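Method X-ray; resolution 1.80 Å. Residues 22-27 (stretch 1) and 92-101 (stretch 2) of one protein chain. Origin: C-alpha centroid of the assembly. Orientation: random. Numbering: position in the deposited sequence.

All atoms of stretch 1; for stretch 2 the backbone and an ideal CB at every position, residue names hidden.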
ATOM      1  N   LYS A  22      -1.771   0.620  12.181  1.00 16.08           N
ATOM      2  CA  LYS A  22      -0.703   0.057  11.336  1.00 15.20           C
ATOM      3  C   LYS A  22       0.285   1.116  10.915  1.00 15.03           C
ATOM      4  O   LYS A  22       1.354   0.809  10.408  1.00 13.82           O
ATOM      5  CB  LYS A  22      -1.300  -0.557  10.075  1.00 14.36           C
ATOM      6  CG  LYS A  22      -2.288  -1.672  10.328  1.00 13.74           C
ATOM      7  CD  LYS A  22      -2.719  -2.231   8.989  1.00 12.89           C
ATOM      8  CE  LYS A  22      -3.726  -3.319   9.180  1.00 13.53           C
ATOM      9  NZ  LYS A  22      -4.453  -3.575   7.904  1.00 13.97           N
ATOM     10  N   SER A  23      -0.110   2.380  11.000  1.00 16.30           N
ATOM     11  CA  SER A  23       0.725   3.419  10.437  1.00 17.28           C
ATOM     12  C   SER A  23       2.148   3.376  11.012  1.00 15.98           C
ATOM     13  O   SER A  23       2.352   3.090  12.199  1.00 15.88           O
ATOM     14  CB  SER A  23       0.072   4.808  10.572  1.00 21.32           C
ATOM     15  OG  SER A  23       0.519   5.452  11.753  1.00 26.34           O
ATOM     16  N   GLY A  24       3.131   3.541  10.129  1.00 13.31           N
ATOM     17  CA  GLY A  24       4.525   3.526  10.492  1.00 13.34           C
ATOM     18  C   GLY A  24       5.159   2.148  10.570  1.00 11.15           C
ATOM     19  O   GLY A  24       6.342   2.039  10.815  1.00 13.61           O
ATOM     20  N   ASN A  25       4.351   1.100  10.411  1.00 10.85           N
ATOM     21  CA  ASN A  25       4.848  -0.262  10.584  1.00 11.64           C
ATOM     22  C   ASN A  25       4.811  -1.028   9.281  1.00  9.73           C
ATOM     23  O   ASN A  25       3.739  -1.406   8.824  1.00 10.91           O
ATOM     24  CB  ASN A  25       4.028  -1.010  11.639  1.00 11.03           C
ATOM     25  CG  ASN A  25       4.606  -2.367  11.926  1.00 15.58           C
ATOM     26  OD1 ASN A  25       4.789  -3.156  11.010  1.00 10.70           O
ATOM     27  ND2 ASN A  25       4.995  -2.609  13.177  1.00 14.40           N
ATOM     28  N   ILE A  26       5.979  -1.278   8.682  1.00  9.69           N
ATOM     29  CA  ILE A  26       5.978  -1.684   7.270  1.00 10.13           C
ATOM     30  C   ILE A  26       5.410  -3.086   7.131  1.00 10.08           C
ATOM     31  O   ILE A  26       4.719  -3.395   6.152  1.00  7.83           O
ATOM     32  CB  ILE A  26       7.393  -1.595   6.616  1.00  9.49           C
ATOM     33  CG1 ILE A  26       7.354  -1.764   5.084  1.00 12.18           C
ATOM     34  CG2 ILE A  26       8.318  -2.698   7.178  1.00 10.15           C
ATOM     35  CD1 ILE A  26       6.415  -0.826   4.331  1.00 13.51           C
ATOM     36  N   ARG A  27       5.696  -3.942   8.099  1.00 10.22           N
ATOM     37  CA  ARG A  27       5.163  -5.301   8.021  1.00 10.06           C
ATOM     38  C   ARG A  27       3.649  -5.329   8.219  1.00 11.04           C
ATOM     39  O   ARG A  27       2.933  -6.141   7.607  1.00 11.00           O
ATOM     40  CB  ARG A  27       5.833  -6.170   9.073  1.00  9.02           C
ATOM     41  CG  ARG A  27       7.283  -6.420   8.783  1.00  8.95           C
ATOM     42  CD  ARG A  27       7.876  -7.200   9.948  1.00  8.49           C
ATOM     43  NE  ARG A  27       9.300  -7.499   9.758  1.00 10.20           N
ATOM     44  CZ  ARG A  27      10.289  -6.741  10.220  1.00 12.48           C
ATOM     45  NH1 ARG A  27      10.031  -5.566  10.793  1.00 11.77           N
ATOM     46  NH2 ARG A  27      11.558  -7.120  10.054  1.00 15.73           N
ATOM     47  N   UNK A  92       1.555   5.989   2.970  1.00 10.86           N
ATOM     48  CA  UNK A  92       1.690   5.200   4.207  1.00 10.13           C
ATOM     49  C   UNK A  92       2.869   4.276   4.112  1.00 10.50           C
ATOM     50  O   UNK A  92       3.661   4.195   5.045  1.00 11.45           O
ATOM     51  CB  UNK A  92       0.421   4.395   4.491  1.00 10.13           C
ATOM     52  N   UNK A  93       3.015   3.627   2.957  1.00  9.36           N
ATOM     53  CA  UNK A  93       4.112   2.673   2.745  1.00 10.64           C
ATOM     54  C   UNK A  93       5.460   3.388   2.853  1.00 10.65           C
ATOM     55  O   UNK A  93       6.381   2.900   3.534  1.00 10.44           O
ATOM     56  CB  UNK A  93       3.980   1.991   1.382  1.00 10.64           C
ATOM     57  N   UNK A  94       5.581   4.558   2.216  1.00 10.94           N
ATOM     58  CA  UNK A  94       6.871   5.259   2.240  1.00 11.65           C
ATOM     59  C   UNK A  94       7.273   5.663   3.651  1.00 11.55           C
ATOM     60  O   UNK A  94       8.455   5.635   3.997  1.00 10.57           O
ATOM     61  CB  UNK A  94       6.815   6.500   1.347  1.00 11.65           C
ATOM     62  N   UNK A  95       6.300   6.128   4.425  1.00  9.80           N
ATOM     63  CA  UNK A  95       6.538   6.609   5.796  1.00 10.72           C
ATOM     64  C   UNK A  95       6.994   5.400   6.597  1.00  9.71           C
ATOM     65  O   UNK A  95       7.899   5.504   7.428  1.00  9.74           O
ATOM     66  CB  UNK A  95       5.293   7.253   6.409  1.00 10.72           C
ATOM     67  N   UNK A  96       6.365   4.235   6.336  1.00  8.15           N
ATOM     68  CA  UNK A  96       6.725   3.041   7.102  1.00  9.42           C
ATOM     69  C   UNK A  96       8.076   2.464   6.708  1.00  9.56           C
ATOM     70  O   UNK A  96       8.814   1.972   7.568  1.00 10.19           O
ATOM     71  CB  UNK A  96       5.647   1.969   6.928  1.00  9.42           C
ATOM     72  N   UNK A  97       8.406   2.531   5.421  1.00  9.44           N
ATOM     73  CA  UNK A  97       9.722   2.138   4.892  1.00 10.30           C
ATOM     74  C   UNK A  97      10.852   2.941   5.523  1.00 11.23           C
ATOM     75  O   UNK A  97      11.884   2.401   5.973  1.00 10.65           O
ATOM     76  CB  UNK A  97       9.756   2.313   3.372  1.00 10.30           C
ATOM     77  N   UNK A  98      10.631   4.243   5.655  1.00 10.93           N
ATOM     78  CA  UNK A  98      11.667   5.045   6.282  1.00 13.49           C
ATOM     79  C   UNK A  98      11.875   4.688   7.766  1.00 13.27           C
ATOM     80  O   UNK A  98      12.999   4.653   8.232  1.00 12.47           O
ATOM     81  CB  UNK A  98      11.316   6.528   6.147  1.00 13.49           C
ATOM     82  N   UNK A  99      10.791   4.422   8.494  1.00 12.28           N
ATOM     83  CA  UNK A  99      10.887   3.947   9.881  1.00 13.89           C
ATOM     84  C   UNK A  99      11.583   2.586   9.986  1.00 12.72           C
ATOM     85  O   UNK A  99      12.458   2.398  10.821  1.00 12.87           O
ATOM     86  CB  UNK A  99       9.490   3.856  10.498  1.00 13.89           C
ATOM     87  N   UNK A 100      11.206   1.643   9.132  1.00 10.61           N
ATOM     88  CA  UNK A 100      11.853   0.329   9.081  1.00 11.00           C
ATOM     89  C   UNK A 100      13.380   0.443   8.969  1.00 13.07           C
ATOM     90  O   UNK A 100      14.132  -0.275   9.675  1.00 12.11           O
ATOM     91  CB  UNK A 100      11.306  -0.476   7.900  1.00 11.00           C
ATOM     92  N   UNK A 101      13.841   1.309   8.075  1.00 11.44           N
ATOM     93  CA  UNK A 101      15.262   1.409   7.758  1.00 14.00           C
ATOM     94  C   UNK A 101      16.067   2.127   8.831  1.00 14.36           C
ATOM     95  O   UNK A 101      17.283   2.189   8.752  1.00 14.45           O
ATOM     96  CB  UNK A 101      15.443   2.131   6.421  1.00 14.00           C
TER

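Positions 92 to 100 have phi near -60° and psi near -40°, so the visible backbone is a helix, and each CB direction can be read against stretch 1, a type II turn from K22 to N25 that leads into a helix at I26.

Position 92 points its CB sideways, and nothing of stretch 1 lies within 5.5 Å of it. The geometry asks for little; a long side chain could reach back toward S23. The residue is L92, chi1 m and chi2 t, whose CD2 comes 4.4 Å from S23 CB, a marginal contact.

At 93 the CB is again sideways, 4.8 Å from I26 CD1. An apolar chain, branched or unbranched, would extend the surface met by that methyl. L93 does so: its CD2 lies 3.8 Å from I26 CD1.

Position 94 points away, with no part of stretch 1 near its CB, so nearly any helix-compatible residue would serve. It is Q94, which makes no contact with stretch 1.

Position 95 also starts sideways and far off, but the backbone N of G24 faces this side of the turn without a partner in stretch 1. A long chain ending in an acceptor would suit, as would other polar chains working through solvent. The residue is E95. Its OE1 stays 4.3 Å from G24 N, too far for direct bonding, and one water fills the gap: it accepts from G24 N at 2.8 Å and donates to E95 OE1 at 2.7 Å and to the backbone L92 O at 2.8 Å.

Position 96 is the most constrained. Its CA is 4.1 Å from the CA of G24, and its CB points toward stretch 1, with the ideal CB already 3.7 Å from both G24 C and I26 CA and 3.8 Å from N25 N. A small residue suits such spacing best: alanine, glycine or perhaps serine. It is A96; its CB packs 3.6 Å from G24 C and 3.9 Å from I26 CD1.

Position 97 points away, although its ideal CB is 4.7 Å from I26 CD1. Size is therefore little restricted. W97 has chi1 t, and its side chain comes no nearer than 4.7 Å to stretch 1, while W97 N lies 4.1 Å from I26 CD1. With 93, 96 and 100 it forms the hole that receives the I26 side chain.

Position 98 is out of reach and unconstrained by stretch 1; D98 makes no contact there.

At 99 the CB points toward stretch 1, 3.6 Å from G24 O, so a polar or modest aromatic chain could lie beside that carbonyl. H99 places CD2 3.3 Å from G24 O, a carbon-to-oxygen approach.

Position 100 points toward I26, its ideal CB 3.8 Å from CG2, favouring an apolar chain, aliphatic or aromatic. F100 keeps CB 3.8 Å from I26 CG2, and R27 NH2 approaches the ring edge, 3.9 Å from CE1.

Position 101 is beyond reach of stretch 1, which sets no demand there, so polar or small residues would serve equally. N101 turns inward on its own stretch, ND2 donating a weak hydrogen bond to W97 O at 3.1 Å.

Stretch 2, residues 92-101: LLQEAWDHFN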
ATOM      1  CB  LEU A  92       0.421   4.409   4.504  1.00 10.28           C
ATOM      2  CG  LEU A  92      -0.799   5.254   4.881  1.00  9.50           C
ATOM      3  CD1 LEU A  92      -2.084   4.480   4.634  1.00 11.39           C
ATOM      4  CD2 LEU A  92      -0.718   5.740   6.330  1.00 15.37           C
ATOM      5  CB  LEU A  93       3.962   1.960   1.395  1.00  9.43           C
ATOM      6  CG  LEU A  93       2.885   0.876   1.398  1.00 16.56           C
ATOM      7  CD1 LEU A  93       2.820   0.204   0.029  1.00 17.38           C
ATOM      8  CD2 LEU A  93       3.135  -0.213   2.449  1.00 17.60           C
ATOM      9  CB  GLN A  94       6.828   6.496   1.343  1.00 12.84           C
ATOM     10  CG  GLN A  94       6.806   6.185  -0.105  1.00 14.57           C
ATOM     11  CD  GLN A  94       7.693   7.135  -0.885  1.00 29.11           C
ATOM     12  OE1 GLN A  94       7.264   8.221  -1.283  1.00 30.97           O
ATOM     13  NE2 GLN A  94       8.957   6.732  -1.092  1.00 28.35           N
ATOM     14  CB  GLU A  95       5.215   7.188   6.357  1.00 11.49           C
ATOM     15  CG  GLU A  95       5.186   7.563   7.888  1.00 19.44           C
ATOM     16  CD  GLU A  95       3.766   7.603   8.633  1.00 30.51           C
ATOM     17  OE1 GLU A  95       2.623   7.269   8.111  1.00 22.94           O
ATOM     18  OE2 GLU A  95       3.835   7.975   9.840  1.00 34.51           O
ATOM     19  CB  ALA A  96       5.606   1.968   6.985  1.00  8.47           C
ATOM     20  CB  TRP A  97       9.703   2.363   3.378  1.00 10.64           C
ATOM     21  CG  TRP A  97      11.022   2.161   2.660  1.00 12.92           C
ATOM     22  CD1 TRP A  97      11.751   3.116   2.003  1.00 13.22           C
ATOM     23  CD2 TRP A  97      11.726   0.920   2.461  1.00 12.90           C
ATOM     24  NE1 TRP A  97      12.871   2.554   1.431  1.00 14.55           N
ATOM     25  CE2 TRP A  97      12.872   1.212   1.683  1.00 13.82           C
ATOM     26  CE3 TRP A  97      11.494  -0.407   2.854  1.00 13.45           C
ATOM     27  CZ2 TRP A  97      13.783   0.224   1.285  1.00 15.23           C
ATOM     28  CZ3 TRP A  97      12.418  -1.389   2.481  1.00 13.09           C
ATOM     29  CH2 TRP A  97      13.548  -1.058   1.711  1.00 15.02           C
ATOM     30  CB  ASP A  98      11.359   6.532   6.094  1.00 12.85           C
ATOM     31  CG  ASP A  98      12.457   7.396   6.646  1.00 23.07           C
ATOM     32  OD1 ASP A  98      13.456   7.635   5.917  1.00 32.65           O
ATOM     33  OD2 ASP A  98      12.341   7.766   7.822  1.00 25.14           O
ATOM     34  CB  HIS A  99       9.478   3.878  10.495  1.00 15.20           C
ATOM     35  CG  HIS A  99       9.443   3.432  11.922  1.00 20.51           C
ATOM     36  ND1 HIS A  99       9.665   4.297  12.976  1.00 29.18           N
ATOM     37  CD2 HIS A  99       9.133   2.233  12.474  1.00 26.96           C
ATOM     38  CE1 HIS A  99       9.527   3.639  14.115  1.00 30.28           C
ATOM     39  NE2 HIS A  99       9.203   2.386  13.837  1.00 29.73           N
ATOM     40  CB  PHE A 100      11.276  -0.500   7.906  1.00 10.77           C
ATOM     41  CG  PHE A 100      12.064  -1.752   7.590  1.00  6.57           C
ATOM     42  CD1 PHE A 100      12.059  -2.831   8.468  1.00 14.90           C
ATOM     43  CD2 PHE A 100      12.865  -1.829   6.425  1.00 11.08           C
ATOM     44  CE1 PHE A 100      12.834  -3.991   8.175  1.00 14.12           C
ATOM     45  CE2 PHE A 100      13.656  -2.953   6.160  1.00 15.55           C
ATOM     46  CZ  PHE A 100      13.645  -4.031   7.048  1.00 14.95           C
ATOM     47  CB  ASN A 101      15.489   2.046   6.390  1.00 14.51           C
ATOM     48  CG  ASN A 101      15.321   1.059   5.257  1.00 18.25           C
ATOM     49  OD1 ASN A 101      16.048   0.067   5.166  1.00 22.45           O
ATOM     50  ND2 ASN A 101      14.326   1.290   4.421  1.00 18.37           N
TER
HETATM   51  O   HOH W   1       2.634   4.582   7.608  1.00 12.92           O
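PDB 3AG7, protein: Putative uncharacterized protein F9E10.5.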